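Local coordinates for mandelate racemase/muconate lactonizing enzyme (Roseovarius nubinhibens, PDB 2QDD), which is of unknown specific function but, as a member of the magnesium-dependent mandelate racemase and muconate lactonizing enzyme family, probably acts on a carboxylate substrate, at residues C53-G56 against H57-P61; P173-D176 against I177-E181. One frame throughout, in Å; residues are numbered along the deposited sequence. Where two conformers were deposited one is given.

Interaction 1: C53-G56 against H57-P61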
loop_
_atom_site.group_PDB
_atom_site.type_symbol
_atom_site.label_atom_id
_atom_site.label_comp_id
_atom_site.label_asym_id
_atom_site.label_seq_id
_atom_site.Cartn_x
_atom_site.Cartn_y
_atom_site.Cartn_z
ATOM N N CYS A 53 -8.215 -31.711 25.169
ATOM C CA CYS A 53 -7.968 -32.888 24.353
ATOM C C CYS A 53 -7.549 -32.548 22.913
ATOM O O CYS A 53 -8.403 -32.365 22.044
ATOM C CB CYS A 53 -9.175 -33.820 24.381
ATOM S SG CYS A 53 -8.916 -35.345 23.483
ATOM N N PRO A 54 -6.225 -32.453 22.668
ATOM C CA PRO A 54 -5.663 -32.264 21.326
ATOM C C PRO A 54 -6.006 -33.400 20.372
ATOM O O PRO A 54 -6.113 -34.551 20.798
ATOM C CB PRO A 54 -4.151 -32.232 21.587
ATOM C CG PRO A 54 -4.020 -31.808 23.015
ATOM C CD PRO A 54 -5.165 -32.488 23.696
ATOM N N TRP A 55 -6.183 -33.082 19.093
ATOM C CA TRP A 55 -6.469 -34.106 18.086
ATOM C C TRP A 55 -5.200 -34.857 17.672
ATOM O O TRP A 55 -4.630 -34.610 16.607
ATOM C CB TRP A 55 -7.171 -33.501 16.869
ATOM C CG TRP A 55 -7.756 -34.537 15.953
ATOM C CD1 TRP A 55 -7.222 -34.993 14.777
ATOM C CD2 TRP A 55 -8.988 -35.244 16.135
ATOM N NE1 TRP A 55 -8.046 -35.943 14.217
ATOM C CE2 TRP A 55 -9.137 -36.116 15.030
ATOM C CE3 TRP A 55 -9.985 -35.224 17.124
ATOM C CZ2 TRP A 55 -10.239 -36.964 14.888
ATOM C CZ3 TRP A 55 -11.086 -36.069 16.981
ATOM C CH2 TRP A 55 -11.202 -36.927 15.868
ATOM N N GLY A 56 -4.759 -35.774 18.526
ATOM C CA GLY A 56 -3.400 -36.305 18.451
ATOM C C GLY A 56 -2.351 -35.247 18.748
ATOM O O GLY A 56 -2.640 -34.230 19.376
ATOM N N HIS A 57 -1.127 -35.492 18.294
ATOM C CA HIS A 57 -0.019 -34.575 18.534
ATOM C C HIS A 57 0.522 -33.950 17.243
ATOM O O HIS A 57 1.528 -33.249 17.278
ATOM C CB HIS A 57 1.103 -35.268 19.323
ATOM C CG HIS A 57 1.552 -36.570 18.735
ATOM N ND1 HIS A 57 2.389 -36.644 17.641
ATOM C CD2 HIS A 57 1.287 -37.849 19.093
ATOM C CE1 HIS A 57 2.612 -37.913 17.344
ATOM N NE2 HIS A 57 1.956 -38.664 18.210
ATOM N N SER A 58 -0.157 -34.199 16.120
ATOM C CA SER A 58 0.316 -33.734 14.819
ATOM C C SER A 58 -0.574 -32.644 14.215
ATOM O O SER A 58 -0.179 -31.972 13.262
ATOM C CB SER A 58 0.485 -34.913 13.853
ATOM O OG SER A 58 -0.718 -35.209 13.166
ATOM N N TYR A 59 -1.766 -32.467 14.779
ATOM C CA TYR A 59 -2.765 -31.546 14.235
ATOM C C TYR A 59 -2.416 -30.070 14.474
ATOM O O TYR A 59 -2.457 -29.260 13.547
ATOM C CB TYR A 59 -4.153 -31.880 14.800
ATOM C CG TYR A 59 -5.265 -30.978 14.319
ATOM C CD1 TYR A 59 -5.619 -30.922 12.971
ATOM C CD2 TYR A 59 -5.972 -30.188 15.217
ATOM C CE1 TYR A 59 -6.640 -30.084 12.530
ATOM C CE2 TYR A 59 -6.991 -29.345 14.790
ATOM C CZ TYR A 59 -7.319 -29.297 13.448
ATOM O OH TYR A 59 -8.336 -28.462 13.033
ATOM N N LEU A 60 -2.081 -29.743 15.719
ATOM C CA LEU A 60 -1.780 -28.386 16.155
ATOM C C LEU A 60 -0.555 -28.456 17.081
ATOM O O LEU A 60 -0.161 -29.556 17.485
ATOM C CB LEU A 60 -2.987 -27.803 16.911
ATOM C CG LEU A 60 -4.174 -27.285 16.099
ATOM C CD1 LEU A 60 -5.300 -26.891 17.024
ATOM C CD2 LEU A 60 -3.811 -26.137 15.156
ATOM N N PRO A 61 0.069 -27.296 17.409
ATOM C CA PRO A 61 1.085 -27.275 18.475
ATOM C C PRO A 61 0.545 -27.624 19.859
ATOM O O PRO A 61 0.382 -26.743 20.711
ATOM C CB PRO A 61 1.600 -25.830 18.449
ATOM C CG PRO A 61 1.217 -25.312 17.120
ATOM C CD PRO A 61 -0.074 -25.967 16.790
HETATM O O HOH W 1 -2.748 -35.940 14.931
HETATM O O HOH W 2 -2.317 -31.662 18.156
#

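Interaction 2: P173-D176 against I177-E181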
loop_
_atom_site.group_PDB
_atom_site.type_symbol
_atom_site.label_atom_id
_atom_site.label_comp_id
_atom_site.label_asym_id
_atom_site.label_seq_id
_atom_site.Cartn_x
_atom_site.Cartn_y
_atom_site.Cartn_z
ATOM N N PRO A 173 -5.167 -32.688 -8.536
ATOM C CA PRO A 173 -6.187 -31.654 -8.722
ATOM C C PRO A 173 -7.459 -32.165 -9.393
ATOM O O PRO A 173 -8.553 -31.731 -9.031
ATOM C CB PRO A 173 -5.491 -30.625 -9.625
ATOM C CG PRO A 173 -4.040 -30.966 -9.568
ATOM C CD PRO A 173 -4.002 -32.442 -9.402
ATOM N N ALA A 174 -7.311 -33.090 -10.341
ATOM C CA ALA A 174 -8.419 -33.544 -11.186
ATOM C C ALA A 174 -9.499 -34.319 -10.428
ATOM O O ALA A 174 -10.682 -34.233 -10.770
ATOM C CB ALA A 174 -7.895 -34.365 -12.355
ATOM N N GLN A 175 -9.094 -35.064 -9.399
ATOM C CA GLN A 175 -10.048 -35.762 -8.538
ATOM C C GLN A 175 -10.746 -34.859 -7.520
ATOM O O GLN A 175 -11.889 -35.120 -7.151
ATOM C CB GLN A 175 -9.431 -37.005 -7.874
ATOM C CG GLN A 175 -8.228 -36.745 -6.964
ATOM C CD GLN A 175 -7.525 -38.028 -6.517
ATOM O OE1 GLN A 175 -7.325 -38.953 -7.309
ATOM N NE2 GLN A 175 -7.142 -38.080 -5.244
ATOM N N ASP A 176 -10.066 -33.799 -7.078
ATOM C CA ASP A 176 -10.693 -32.763 -6.249
ATOM C C ASP A 176 -11.749 -31.953 -7.006
ATOM O O ASP A 176 -12.798 -31.635 -6.445
ATOM C CB ASP A 176 -9.650 -31.828 -5.627
ATOM C CG ASP A 176 -9.039 -32.386 -4.344
ATOM O OD1 ASP A 176 -9.684 -33.220 -3.663
ATOM O OD2 ASP A 176 -7.903 -31.975 -4.011
ATOM N N ILE A 177 -11.470 -31.636 -8.272
ATOM C CA ILE A 177 -12.435 -30.967 -9.153
ATOM C C ILE A 177 -13.703 -31.812 -9.316
ATOM O O ILE A 177 -14.817 -31.301 -9.157
ATOM C CB ILE A 177 -11.806 -30.603 -10.535
ATOM C CG1 ILE A 177 -10.761 -29.498 -10.367
ATOM C CG2 ILE A 177 -12.870 -30.113 -11.518
ATOM C CD1 ILE A 177 -9.612 -29.542 -11.365
ATOM N N ALA A 178 -13.525 -33.106 -9.588
ATOM C CA ALA A 178 -14.648 -34.043 -9.744
ATOM C C ALA A 178 -15.431 -34.291 -8.453
ATOM O O ALA A 178 -16.642 -34.506 -8.498
ATOM C CB ALA A 178 -14.168 -35.362 -10.336
ATOM N N ARG A 179 -14.736 -34.262 -7.315
ATOM C CA ARG A 179 -15.371 -34.309 -5.997
ATOM C C ARG A 179 -16.232 -33.079 -5.725
ATOM O O ARG A 179 -17.403 -33.203 -5.364
ATOM C CB ARG A 179 -14.319 -34.432 -4.894
ATOM C CG ARG A 179 -13.884 -35.849 -4.597
ATOM C CD ARG A 179 -12.649 -35.844 -3.722
ATOM N NE ARG A 179 -11.857 -37.057 -3.903
ATOM C CZ ARG A 179 -10.577 -37.181 -3.567
ATOM N NH1 ARG A 179 -9.918 -36.165 -3.020
ATOM N NH2 ARG A 179 -9.952 -38.329 -3.777
ATOM N N ILE A 180 -15.639 -31.900 -5.898
ATOM C CA ILE A 180 -16.314 -30.637 -5.623
ATOM C C ILE A 180 -17.570 -30.485 -6.486
ATOM O O ILE A 180 -18.641 -30.169 -5.968
ATOM C CB ILE A 180 -15.350 -29.422 -5.779
ATOM C CG1 ILE A 180 -14.379 -29.347 -4.594
ATOM C CG2 ILE A 180 -16.117 -28.119 -5.861
ATOM C CD1 ILE A 180 -13.115 -28.569 -4.890
ATOM N N GLU A 181 -17.442 -30.754 -7.785
ATOM C CA GLU A 181 -18.543 -30.531 -8.724
ATOM C C GLU A 181 -19.707 -31.512 -8.572
ATOM O O GLU A 181 -20.850 -31.157 -8.850
ATOM C CB GLU A 181 -18.052 -30.493 -10.177
ATOM C CG GLU A 181 -17.124 -29.325 -10.507
ATOM C CD GLU A 181 -17.844 -28.013 -10.820
ATOM O OE1 GLU A 181 -17.599 -27.455 -11.914
ATOM O OE2 GLU A 181 -18.632 -27.523 -9.980
#

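Interaction 1: C53-G56 against H57-P61
Water, rather than a direct hydrogen bond, supplies the polar links of the tight bend around the Trp55-Tyr59 pair. Water 2 lies 2.9 Å from Gly56 O, where it can donate, and accepts from Leu60 N at 3.1 Å, so one molecule can join backbone to backbone over the turn. Water 1 gives a proton to Trp55 O at 2.8 Å and also bonds Ser58 OG, although Ser58 was modelled in two conformers and this second bridge is doubtful. The two rings meet directly. Trp55 turns the edge of its indole toward the face of the Tyr59 phenol, a T-shaped pair with the centroid of the five-membered ring 5.7 Å from that of Tyr59 and the planes at 74°. Nearer the backbone, Trp55 CB makes apolar contact with Tyr59 CD2 at 3.9 Å, while Tyr59 CB lies close against the carbonyl oxygen, 3.3 Å from Trp55 O. With Tyr59 CG anti to its own N (chi1 179°), the ring stands with CD2 against Trp55 CB. The bend itself combines an inverse gamma turn centred on Trp55 with a positive phi at Gly56, a conformation glycine adopts readily. Each ring is anchored at its polar end: Trp55 NE1 bonds Tyr21 OH, and Tyr59 OH bonds both Glu244 and Lys267. Glu244 binds magnesium in this protein, though no metal is bound to this chain here, so Tyr59 probably acts as a second-shell residue, consistent with the capping-domain loops that close over the barrel in this superfamily. His57 ND1 reaches Gln96 O of the second subunit. The whole loop runs from strand 47-52, an outermost strand, within this chain, of the antiparallel sheet, to helix 64-78, with strand 29-42 against Trp55 and helix 268-271 against Leu60.

Interaction 2: P173-D176 against I177-E181
Asp176 OD1 is gripped from two directions, by Arg179 NH1 at 3.0 Å and by the backbone N of Gly169. The first grip is a salt bridge whose hydrogen bond is weak, bent to 125° at the proton, and the carboxylate and guanidinium planes stand 69° apart, far from the coplanar paired arrangement. Since OD2 is taken by Trp201 NE1, this buried carboxylate has donors at both oxygens, which would tend to stabilise its negative charge. Arg179 approaches by running extended from CG to NE over the preceding turn, its CG 3.3 Å from Gln175 O; Gln175 CG then lies over one face of the guanidinium, 3.9 Å above the plane and toward its rim. Arg179 follows Asp176 by three positions, the i to i+3 spacing of a helical salt bridge, and the helix is the crossover of a beta-alpha-beta unit, strand 163-167, helix 173-185, strand 192-196, in the barrel domain of the enolase superfamily. Its regular i to i+4 bonds include Ile180 N to Asp176 O at 2.9 Å and Ile177 N to Pro173 O at 3.0 Å. Side-chain carbons also pack against these carbonyl oxygens in van der Waals contact: Ile177 CD1 is 3.4 Å from Pro173 O, and Ile180 CG1 is 3.3 Å from Asp176 O. Ile177 and Ile180 both pack on Val209 of helix 203-210, whereas the Arg179 side chain touches Pro146 and Met149 of helix 146-159, and Pro173 touches Arg192 of the third subunit.

Interaction 1 precedes interaction 2 along the chain; the first belongs to the N-terminal capping domain, the second to the C-terminal barrel. Their centres are 28 Å apart and their nearest atoms about 17 Å, so neither touches the other. The barrel relates them indirectly. Residues 53-61 come down on the metal site near Asp243 and Glu244, whereas helix 173-185 leads into strand 192-196, which carries Asp196, a magnesium ligand in this protein although no metal is bound to this chain here. Interaction 1 thus lies in a loop beside the site, interaction 2 in a peripheral helix of the barrel whose Ile180 side chain is about 10 Å from that of Asp196, and each also meets a different subunit of the eight-chain assembly.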